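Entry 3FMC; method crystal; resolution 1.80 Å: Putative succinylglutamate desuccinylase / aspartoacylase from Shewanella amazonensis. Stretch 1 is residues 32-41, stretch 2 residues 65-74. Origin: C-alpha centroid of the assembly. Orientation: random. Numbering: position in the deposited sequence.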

ATOM      1  N   ALA C  32     -27.696  39.001  11.435  1.00 30.69           N
ATOM      2  CA  ALA C  32     -28.650  38.185  10.744  1.00 32.83           C
ATOM      3  C   ALA C  32     -28.068  37.589   9.491  1.00 30.10           C
ATOM      4  O   ALA C  32     -28.841  37.116   8.635  1.00 31.85           O
ATOM      5  CB  ALA C  32     -29.903  39.011  10.398  1.00 32.30           C
ATOM      6  N   GLY C  33     -26.742  37.607   9.364  1.00 24.80           N
ATOM      7  CA  GLY C  33     -26.101  37.074   8.170  1.00 23.61           C
ATOM      8  C   GLY C  33     -26.250  35.557   8.079  1.00 19.17           C
ATOM      9  O   GLY C  33     -26.584  34.898   9.077  1.00 15.52           O
ATOM     10  N   PRO C  34     -26.048  34.996   6.882  1.00 19.18           N
ATOM     11  CA  PRO C  34     -26.126  33.546   6.794  1.00 18.48           C
ATOM     12  C   PRO C  34     -24.993  32.867   7.570  1.00 15.84           C
ATOM     13  O   PRO C  34     -23.928  33.473   7.761  1.00 16.96           O
ATOM     14  CB  PRO C  34     -25.931  33.252   5.295  1.00 19.00           C
ATOM     15  CG  PRO C  34     -26.098  34.574   4.574  1.00 22.17           C
ATOM     16  CD  PRO C  34     -25.756  35.639   5.582  1.00 20.63           C
ATOM     17  N   SER C  35     -25.226  31.623   7.977  1.00 16.33           N
ATOM     18  CA  SER C  35     -24.197  30.818   8.650  1.00 15.49           C
ATOM     19  C   SER C  35     -23.403  30.040   7.602  1.00 13.79           C
ATOM     20  O   SER C  35     -23.920  29.621   6.554  1.00 16.98           O
ATOM     21  CB  SER C  35     -24.784  29.862   9.678  1.00 13.84           C
ATOM     22  OG  SER C  35     -25.732  28.993   9.094  1.00 20.75           O
ATOM     23  N   VAL C  36     -22.146  29.811   7.916  1.00 15.37           N
ATOM     24  CA  VAL C  36     -21.223  29.177   6.965  1.00 14.50           C
ATOM     25  C   VAL C  36     -20.476  28.038   7.666  1.00 16.34           C
ATOM     26  O   VAL C  36     -20.013  28.170   8.822  1.00 13.96           O
ATOM     27  CB  VAL C  36     -20.186  30.178   6.450  1.00 16.22           C
ATOM     28  CG1 VAL C  36     -19.319  29.578   5.329  1.00 15.95           C
ATOM     29  CG2 VAL C  36     -20.905  31.500   5.963  1.00 14.77           C
ATOM     30  N   TYR C  37     -20.357  26.949   6.937  1.00 13.43           N
ATOM     31  CA  TYR C  37     -19.592  25.778   7.356  1.00 12.83           C
ATOM     32  C   TYR C  37     -18.524  25.495   6.290  1.00 12.45           C
ATOM     33  O   TYR C  37     -18.852  25.374   5.119  1.00 14.60           O
ATOM     34  CB  TYR C  37     -20.485  24.580   7.543  1.00 17.94           C
ATOM     35  CG  TYR C  37     -19.726  23.298   7.826  1.00 11.82           C
ATOM     36  CD1 TYR C  37     -19.396  22.915   9.127  1.00 15.55           C
ATOM     37  CD2 TYR C  37     -19.336  22.468   6.781  1.00 14.47           C
ATOM     38  CE1 TYR C  37     -18.680  21.697   9.359  1.00 12.58           C
ATOM     39  CE2 TYR C  37     -18.646  21.276   7.011  1.00 12.91           C
ATOM     40  CZ  TYR C  37     -18.320  20.903   8.323  1.00 14.30           C
ATOM     41  OH  TYR C  37     -17.628  19.738   8.586  1.00 14.45           O
ATOM     42  N   ILE C  38     -17.262  25.444   6.720  1.00 11.96           N
ATOM     43  CA  ILE C  38     -16.101  25.247   5.815  1.00 13.70           C
ATOM     44  C   ILE C  38     -15.291  24.067   6.346  1.00 14.86           C
ATOM     45  O   ILE C  38     -15.007  24.009   7.544  1.00 14.18           O
ATOM     46  CB  ILE C  38     -15.196  26.495   5.760  1.00 12.86           C
ATOM     47  CG1 ILE C  38     -16.054  27.744   5.486  1.00 13.40           C
ATOM     48  CG2 ILE C  38     -14.057  26.317   4.738  1.00 12.45           C
ATOM     49  CD1 ILE C  38     -15.253  29.075   5.375  1.00 16.28           C
ATOM     50  N   GLN C  39     -14.946  23.139   5.459  1.00 13.06           N
ATOM     51  CA  GLN C  39     -14.082  22.004   5.830  1.00 13.64           C
ATOM     52  C   GLN C  39     -12.986  21.797   4.796  1.00 12.57           C
ATOM     53  O   GLN C  39     -13.106  22.214   3.659  1.00 12.80           O
ATOM     54  CB  GLN C  39     -14.867  20.703   6.050  1.00 12.20           C
ATOM     55  CG  GLN C  39     -15.549  20.143   4.814  1.00 11.21           C
ATOM     56  CD  GLN C  39     -16.322  18.902   5.066  1.00 12.92           C
ATOM     57  OE1 GLN C  39     -16.809  18.675   6.164  1.00 12.16           O
ATOM     58  NE2 GLN C  39     -16.424  18.062   4.045  1.00 10.87           N
ATOM     59  N   ALA C  40     -11.921  21.116   5.219  1.00 10.77           N
ATOM     60  CA  ALA C  40     -10.773  20.834   4.373  1.00 11.16           C
ATOM     61  C   ALA C  40     -10.209  19.463   4.711  1.00 14.22           C
ATOM     62  O   ALA C  40     -10.293  19.020   5.873  1.00 14.26           O
ATOM     63  CB  ALA C  40      -9.642  21.859   4.615  1.00  9.69           C
ATOM     64  N   ASN C  41      -9.559  18.884   3.711  1.00 12.25           N
ATOM     65  CA  ASN C  41      -8.629  17.719   3.874  1.00 12.34           C
ATOM     66  C   ASN C  41      -9.377  16.419   4.204  1.00 15.56           C
ATOM     67  O   ASN C  41      -8.879  15.549   4.963  1.00 14.78           O
ATOM     68  CB  ASN C  41      -7.558  18.095   4.945  1.00 13.76           C
ATOM     69  CG  ASN C  41      -6.204  17.356   4.826  1.00 11.65           C
ATOM     70  OD1 ASN C  41      -5.355  17.512   5.727  1.00 14.27           O
ATOM     71  ND2 ASN C  41      -5.966  16.618   3.740  1.00 10.22           N
ATOM     72  N   LEU C  65     -18.215  40.084  11.632  1.00 22.24           N
ATOM     73  CA  LEU C  65     -19.075  38.960  11.252  1.00 23.99           C
ATOM     74  C   LEU C  65     -20.513  39.185  11.626  1.00 22.53           C
ATOM     75  O   LEU C  65     -20.824  39.374  12.787  1.00 23.83           O
ATOM     76  CB  LEU C  65     -18.584  37.617  11.837  1.00 26.17           C
ATOM     77  CG  LEU C  65     -17.416  36.926  11.076  1.00 28.78           C
ATOM     78  CD1 LEU C  65     -16.108  37.718  11.062  1.00 30.05           C
ATOM     79  CD2 LEU C  65     -17.171  35.545  11.656  1.00 29.26           C
ATOM     80  N   LEU C  66     -21.376  39.151  10.617  1.00 20.01           N
ATOM     81  CA  LEU C  66     -22.818  39.244  10.776  1.00 19.79           C
ATOM     82  C   LEU C  66     -23.435  37.841  10.894  1.00 20.37           C
ATOM     83  O   LEU C  66     -24.521  37.663  11.449  1.00 20.98           O
ATOM     84  CB  LEU C  66     -23.404  40.014   9.570  1.00 20.11           C
ATOM     85  CG  LEU C  66     -22.895  41.449   9.369  1.00 20.50           C
ATOM     86  CD1 LEU C  66     -23.531  42.016   8.076  1.00 25.98           C
ATOM     87  CD2 LEU C  66     -23.196  42.363  10.559  1.00 27.02           C
ATOM     88  N   GLY C  67     -22.753  36.828  10.359  1.00 21.03           N
ATOM     89  CA  GLY C  67     -23.215  35.466  10.465  1.00 19.31           C
ATOM     90  C   GLY C  67     -22.128  34.561  11.028  1.00 19.68           C
ATOM     91  O   GLY C  67     -20.933  34.904  11.008  1.00 22.03           O
ATOM     92  N   ASP C  68     -22.545  33.428  11.555  1.00 17.71           N
ATOM     93  CA  ASP C  68     -21.605  32.465  12.154  1.00 18.11           C
ATOM     94  C   ASP C  68     -20.779  31.794  11.057  1.00 17.93           C
ATOM     95  O   ASP C  68     -21.300  31.538   9.950  1.00 16.63           O
ATOM     96  CB  ASP C  68     -22.325  31.344  12.885  1.00 18.75           C
ATOM     97  CG  ASP C  68     -23.065  31.791  14.094  1.00 25.75           C
ATOM     98  OD1 ASP C  68     -22.773  32.877  14.608  1.00 25.79           O
ATOM     99  OD2 ASP C  68     -23.975  31.049  14.505  1.00 34.69           O
ATOM    100  N   ILE C  69     -19.512  31.530  11.364  1.00 17.69           N
ATOM    101  CA  ILE C  69     -18.630  30.761  10.456  1.00 18.18           C
ATOM    102  C   ILE C  69     -17.945  29.661  11.280  1.00 18.96           C
ATOM    103  O   ILE C  69     -17.327  29.976  12.288  1.00 15.78           O
ATOM    104  CB  ILE C  69     -17.535  31.616   9.810  1.00 17.12           C
ATOM    105  CG1 ILE C  69     -18.128  32.794   9.017  1.00 19.39           C
ATOM    106  CG2 ILE C  69     -16.619  30.718   8.879  1.00 17.63           C
ATOM    107  CD1 ILE C  69     -17.067  33.743   8.393  1.00 21.94           C
ATOM    108  N   SER C  70     -18.110  28.397  10.868  1.00 17.87           N
ATOM    109  CA  SER C  70     -17.447  27.220  11.498  1.00 16.84           C
ATOM    110  C   SER C  70     -16.468  26.647  10.504  1.00 14.11           C
ATOM    111  O   SER C  70     -16.802  26.530   9.329  1.00 14.47           O
ATOM    112  CB  SER C  70     -18.440  26.164  11.881  1.00 22.04           C
ATOM    113  OG  SER C  70     -19.199  26.644  12.971  1.00 25.45           O
ATOM    114  N   LEU C  71     -15.250  26.361  10.949  1.00 15.10           N
ATOM    115  CA  LEU C  71     -14.218  25.851  10.054  1.00 12.87           C
ATOM    116  C   LEU C  71     -13.621  24.580  10.646  1.00 14.69           C
ATOM    117  O   LEU C  71     -13.289  24.515  11.838  1.00 14.25           O
ATOM    118  CB  LEU C  71     -13.121  26.880   9.742  1.00 13.90           C
ATOM    119  CG  LEU C  71     -13.586  28.312   9.372  1.00 15.17           C
ATOM    120  CD1 LEU C  71     -13.745  29.231  10.677  1.00 18.55           C
ATOM    121  CD2 LEU C  71     -12.631  28.873   8.350  1.00 12.84           C
ATOM    122  N   VAL C  72     -13.498  23.588   9.768  1.00 14.06           N
ATOM    123  CA  VAL C  72     -13.032  22.242  10.134  1.00 14.80           C
ATOM    124  C   VAL C  72     -11.839  21.839   9.244  1.00 12.64           C
ATOM    125  O   VAL C  72     -12.016  21.206   8.218  1.00 13.10           O
ATOM    126  CB  VAL C  72     -14.181  21.198  10.069  1.00 14.47           C
ATOM    127  CG1 VAL C  72     -13.721  19.794  10.632  1.00 14.28           C
ATOM    128  CG2 VAL C  72     -15.437  21.676  10.827  1.00 13.83           C
ATOM    129  N   PRO C  73     -10.634  22.256   9.626  1.00 14.45           N
ATOM    130  CA  PRO C  73      -9.419  21.810   8.927  1.00 13.18           C
ATOM    131  C   PRO C  73      -9.151  20.367   9.410  1.00 13.13           C
ATOM    132  O   PRO C  73      -9.752  19.906  10.397  1.00 13.57           O
ATOM    133  CB  PRO C  73      -8.340  22.757   9.433  1.00 11.03           C
ATOM    134  CG  PRO C  73      -8.815  23.104  10.841  1.00 12.96           C
ATOM    135  CD  PRO C  73     -10.328  23.130  10.782  1.00 15.25           C
ATOM    136  N   LEU C  74      -8.292  19.646   8.702  1.00 10.50           N
ATOM    137  CA  LEU C  74      -7.875  18.321   9.146  1.00 11.22           C
ATOM    138  C   LEU C  74      -9.067  17.428   9.399  1.00 12.53           C
ATOM    139  O   LEU C  74      -9.153  16.709  10.419  1.00 13.74           O
ATOM    140  CB  LEU C  74      -6.969  18.466  10.393  1.00 10.47           C
ATOM    141  CG  LEU C  74      -5.728  19.348  10.281  1.00 12.02           C
ATOM    142  CD1 LEU C  74      -5.152  19.733  11.648  1.00 14.53           C
ATOM    143  CD2 LEU C  74      -4.637  18.763   9.348  1.00 10.59           C
TER
HETATM  144  O   HOH W   1     -25.449  33.223  11.290  1.00 18.13           O
HETATM  145  O   HOH W   2     -21.413  28.153  11.407  1.00 24.72           O

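Strands 36-40 and 69-72 lie side by side in parallel, their N-to-C directions 12° apart and their axes approaching to 4.5 Å. Register follows from the CA pairs: Val-36 with Ile-69 (4.6 Å), Tyr-37 with Ser-70 (4.9 Å), Ile-38 with Leu-71 (4.7 Å) and Gln-39 with Val-72 (4.4 Å, CA to CA in each case). The hydrogen bonds have the staggered pattern of a parallel pair, in which a residue on one strand bonds to the two neighbours of its partner. Val-36 N donates to Asp-68 O (2.8 Å) and Val-36 O accepts from Ser-70 N (2.8 Å, 169° at the hydrogen, the straightest of the set). Ile-38 repeats the step, its N reaching Ser-70 O at 2.9 Å and its O receiving Val-72 N at 2.7 Å; Ala-40 N to Val-72 O (3.0 Å) closes the ladder. Weaker CA-H...O contacts reinforce it, as between Leu-71 CA and Ile-38 O at 3.2 Å.

Alternation of the strands sends Val-36, Ile-38, Ile-69 and Leu-71 to one face and Tyr-37, Gln-39, Ser-70 and Val-72 to the other. On the aliphatic face, Ile-38 has chi1 m (-50°) and chi2 t, an extended arm that carries CD1 to 4.1 Å from Ile-69 CG2 and 4.0 Å from Leu-71 CD2. One methyl thus touches both neighbours. Ile-69 shares the m,t conformation, and its CG1 lies 4.2 Å from Val-36 CB. All these contacts are at van der Waals range, as expected of buried hydrocarbon.

On the other face Tyr-37 adopts chi1 t (173°) with chi2 at 89°, so the ring plane stands nearly perpendicular to the CA-CB-CG plane. This places CE1 3.6 Å from Val-72 CG2, while CD1 is 4.4 Å from Ser-70 CB; both groups meet the ring obliquely. The phenol is anchored along its own strand, where Tyr-37 OH donates to Gln-39 OE1 at 2.8 Å. Gln-39, with chi1 p and chi2 t, extends its amide to that hydroxyl, and its NE2 is satisfied elsewhere in the structure. The buried polar groups are therefore paired beside an apolar contact, and Gln-39 CB still packs 4.1 Å from Val-72 CB.

Toward the N-terminal ends of the two stretches the chains come closer still: Gly-33 CA and Gly-67 CA are 4.0 Å apart, and Gly-33 N donates to Leu-66 O at 3.0 Å. Absence of side chains permits this approach, since an ideal CB on Gly-67 would sit 2.0 Å from Pro-34 O and one on Gly-33 would sit 3.0 Å from Gly-67 N, both clashes. Pro-34 O has no conventional hydrogen-bonding partner in the model, but Gly-67 CA approaches it at 3.4 Å in a CA-H...O contact. Water 1 fills a backbone gap, donating to Gly-33 O (3.0 Å) and accepting from Asp-68 N (2.9 Å). Water 2 donates to Val-36 O (2.9 Å) and also bonds Ser-70 OG (3.1 Å), whose chi1 is m.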